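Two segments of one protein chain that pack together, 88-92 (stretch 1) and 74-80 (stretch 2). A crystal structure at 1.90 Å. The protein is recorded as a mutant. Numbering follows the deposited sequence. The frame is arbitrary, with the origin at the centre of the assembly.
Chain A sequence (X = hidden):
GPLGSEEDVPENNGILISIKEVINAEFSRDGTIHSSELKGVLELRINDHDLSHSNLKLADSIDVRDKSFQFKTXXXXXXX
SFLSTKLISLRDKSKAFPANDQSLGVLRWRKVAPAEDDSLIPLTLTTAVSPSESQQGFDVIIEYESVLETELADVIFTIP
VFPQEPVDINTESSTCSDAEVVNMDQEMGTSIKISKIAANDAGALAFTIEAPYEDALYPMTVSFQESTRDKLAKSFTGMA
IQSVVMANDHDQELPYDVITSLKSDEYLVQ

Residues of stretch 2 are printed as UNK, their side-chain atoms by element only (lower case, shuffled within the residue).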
# COMPACT_ATOMS: atom_id res chain seq x y z
N ILE A 88 -14.86 -25.77 -13.34
CA ILE A 88 -14.74 -25.03 -12.09
C ILE A 88 -15.82 -25.62 -11.17
O ILE A 88 -17.00 -25.45 -11.47
CB ILE A 88 -14.99 -23.52 -12.31
CG1 ILE A 88 -13.91 -22.89 -13.21
CG2 ILE A 88 -15.05 -22.75 -11.01
CD1 ILE A 88 -12.49 -23.04 -12.70
N SER A 89 -15.38 -26.15 -10.05
CA SER A 89 -16.21 -26.93 -9.11
C SER A 89 -15.58 -26.80 -7.75
O SER A 89 -14.36 -26.63 -7.64
CB SER A 89 -16.26 -28.40 -9.53
OG SER A 89 -15.00 -29.05 -9.29
N LEU A 90 -16.38 -26.93 -6.68
CA LEU A 90 -15.84 -26.87 -5.30
C LEU A 90 -15.03 -28.09 -4.90
O LEU A 90 -15.33 -29.19 -5.32
CB LEU A 90 -16.99 -26.62 -4.31
CG LEU A 90 -17.61 -25.24 -4.48
CD1 LEU A 90 -18.91 -25.16 -3.71
CD2 LEU A 90 -16.67 -24.15 -3.99
N ARG A 91 -13.97 -27.87 -4.12
CA ARG A 91 -13.10 -28.96 -3.62
C ARG A 91 -13.91 -29.79 -2.58
O ARG A 91 -13.84 -31.01 -2.58
CB ARG A 91 -11.59 -28.49 -3.31
CG ARG A 91 -11.18 -27.93 -1.97
CD ARG A 91 -9.67 -28.11 -1.63
NE ARG A 91 -8.80 -27.60 -2.70
CZ ARG A 91 -7.96 -28.30 -3.49
NH1 ARG A 91 -7.77 -29.60 -3.33
NH2 ARG A 91 -7.28 -27.67 -4.49
N ASP A 92 -14.82 -29.17 -1.82
CA ASP A 92 -15.78 -29.90 -0.94
C ASP A 92 -17.09 -30.10 -1.64
O ASP A 92 -17.87 -29.16 -1.80
CB ASP A 92 -16.01 -29.10 0.35
CG ASP A 92 -16.88 -29.82 1.38
OD1 ASP A 92 -17.74 -30.68 1.05
OD2 ASP A 92 -16.71 -29.45 2.56
N UNK A 74 -8.78 -20.92 -6.82
CA UNK A 74 -9.04 -20.50 -5.44
C UNK A 74 -8.88 -21.70 -4.52
O UNK A 74 -9.24 -22.84 -4.93
n UNK A 74 -11.26 -18.24 -2.25
c UNK A 74 -10.83 -18.14 -3.56
c UNK A 74 -10.82 -19.39 -4.05
n UNK A 74 -11.19 -20.23 -3.03
c UNK A 74 -11.49 -19.50 -1.97
c UNK A 74 -10.44 -19.90 -5.39
N UNK A 75 -8.36 -21.50 -3.28
CA UNK A 75 -8.27 -22.64 -2.33
C UNK A 75 -9.48 -23.56 -2.22
O UNK A 75 -9.31 -24.80 -2.13
c UNK A 75 -7.94 -22.00 -1.01
c UNK A 75 -7.25 -20.76 -1.37
c UNK A 75 -7.77 -20.29 -2.71
N UNK A 76 -10.69 -23.04 -2.33
CA UNK A 76 -11.93 -23.83 -2.28
C UNK A 76 -12.36 -24.49 -3.57
O UNK A 76 -13.36 -25.20 -3.59
n UNK A 76 -12.23 -23.07 0.41
o UNK A 76 -13.39 -21.26 -0.15
c UNK A 76 -13.14 -23.00 -1.81
c UNK A 76 -12.93 -22.37 -0.43
N UNK A 77 -11.63 -24.27 -4.64
CA UNK A 77 -11.98 -24.79 -5.96
C UNK A 77 -11.07 -26.02 -6.11
O UNK A 77 -9.91 -26.03 -5.72
c UNK A 77 -11.71 -23.73 -7.08
c UNK A 77 -11.80 -24.34 -8.47
c UNK A 77 -12.69 -22.58 -6.94
c UNK A 77 -14.15 -22.91 -7.10
N UNK A 78 -11.61 -27.03 -6.76
CA UNK A 78 -10.93 -28.31 -7.02
C UNK A 78 -9.94 -28.22 -8.24
O UNK A 78 -10.38 -28.14 -9.41
c UNK A 78 -12.02 -29.33 -7.32
o UNK A 78 -12.32 -31.60 -7.95
c UNK A 78 -11.47 -30.74 -7.63
o UNK A 78 -10.24 -30.96 -7.63
N UNK A 79 -8.66 -28.13 -7.93
CA UNK A 79 -7.61 -27.95 -8.94
C UNK A 79 -7.59 -29.10 -9.93
O UNK A 79 -7.47 -28.89 -11.14
c UNK A 79 -4.80 -25.20 -10.24
n UNK A 79 -3.35 -25.29 -10.56
c UNK A 79 -5.44 -26.58 -10.34
c UNK A 79 -6.26 -27.78 -8.26
c UNK A 79 -5.06 -27.52 -9.17
N UNK A 80 -7.78 -30.33 -9.43
CA UNK A 80 -7.71 -31.51 -10.32
C UNK A 80 -8.79 -31.52 -11.35
O UNK A 80 -8.50 -31.81 -12.52
o UNK A 80 -5.01 -32.15 -9.86
c UNK A 80 -7.78 -32.82 -9.51
c UNK A 80 -6.70 -32.95 -8.48
c UNK A 80 -5.37 -33.08 -9.18
n UNK A 80 -4.68 -34.24 -9.09
O HOH W 1 -7.55 -24.79 -5.47

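Position 74 has six side-chain atoms: one carbon, then a five-membered ring of three carbons and two nitrogens. The ring makes no contact with stretch 1. This is an imidazole, so the residue is H74. Its ND1 accepts a hydrogen bond from the backbone N of position 76, 2.9 Å away. Its O accepts from the backbone N of position 77 at 2.8 Å, within a type I turn running from 74 to 77.

Position 75 has three carbons that close a ring onto the backbone N. Its CB points away from stretch 1, and its backbone does the work: R91 NE donates to the O of position 75 at 2.9 Å. The ring closure identifies P75.

Position 76 has two carbons, the second carrying one oxygen and one nitrogen. Its CB lies 4.3 Å from L90 CD2. The stronger link is again through the backbone: R91 N donates to the O of position 76 at 2.8 Å, nearly straight. L90 CA also approaches this O, at 3.4 Å, as a CA-H...O contact. A short side chain ending in an amide is N76.

Position 77 has four carbons, forked at the first, with one arm two carbons long. The end carbon of that arm meets I88 CG2 at 4.0 Å and L90 CD2 at 4.2 Å, forming a small apolar cluster. Beta branching with a longer arm gives I77; the end carbon is its CD1.

Position 78 has two carbons, the second carrying two oxygens. Its N donates to S89 O at 2.9 Å, and its CB lies 3.6 Å from S89 OG. Its CA sits over one face of the R91 guanidinium. This carboxylate on a short stem is D78. D78 caps the following helix through a weak bond from the N of position 80 to D78 OD1, 3.1 Å long.

Position 79 has four carbons in a row ending in nitrogen. Its CB is 3.9 Å from R91 NH2, but the end of the chain leads away. The residue is K79.

Position 80 has three carbons, the third carrying one oxygen and one nitrogen. It does not touch stretch 1. This longer amide is Q80.

The contact rests on a single beta bridge between L90 and I77. Two backbone hydrogen bonds, R91 N to N76 O and D78 N to S89 O, hold it. A water oxygen accepts from R91 NH2 at 3.1 Å and lies 2.6 Å from H74 O and 2.7 Å from I77 O, within hydrogen-bonding reach of both, tying the arginine to the turn.

Stretch 2 (74-80) HPNIDKQ
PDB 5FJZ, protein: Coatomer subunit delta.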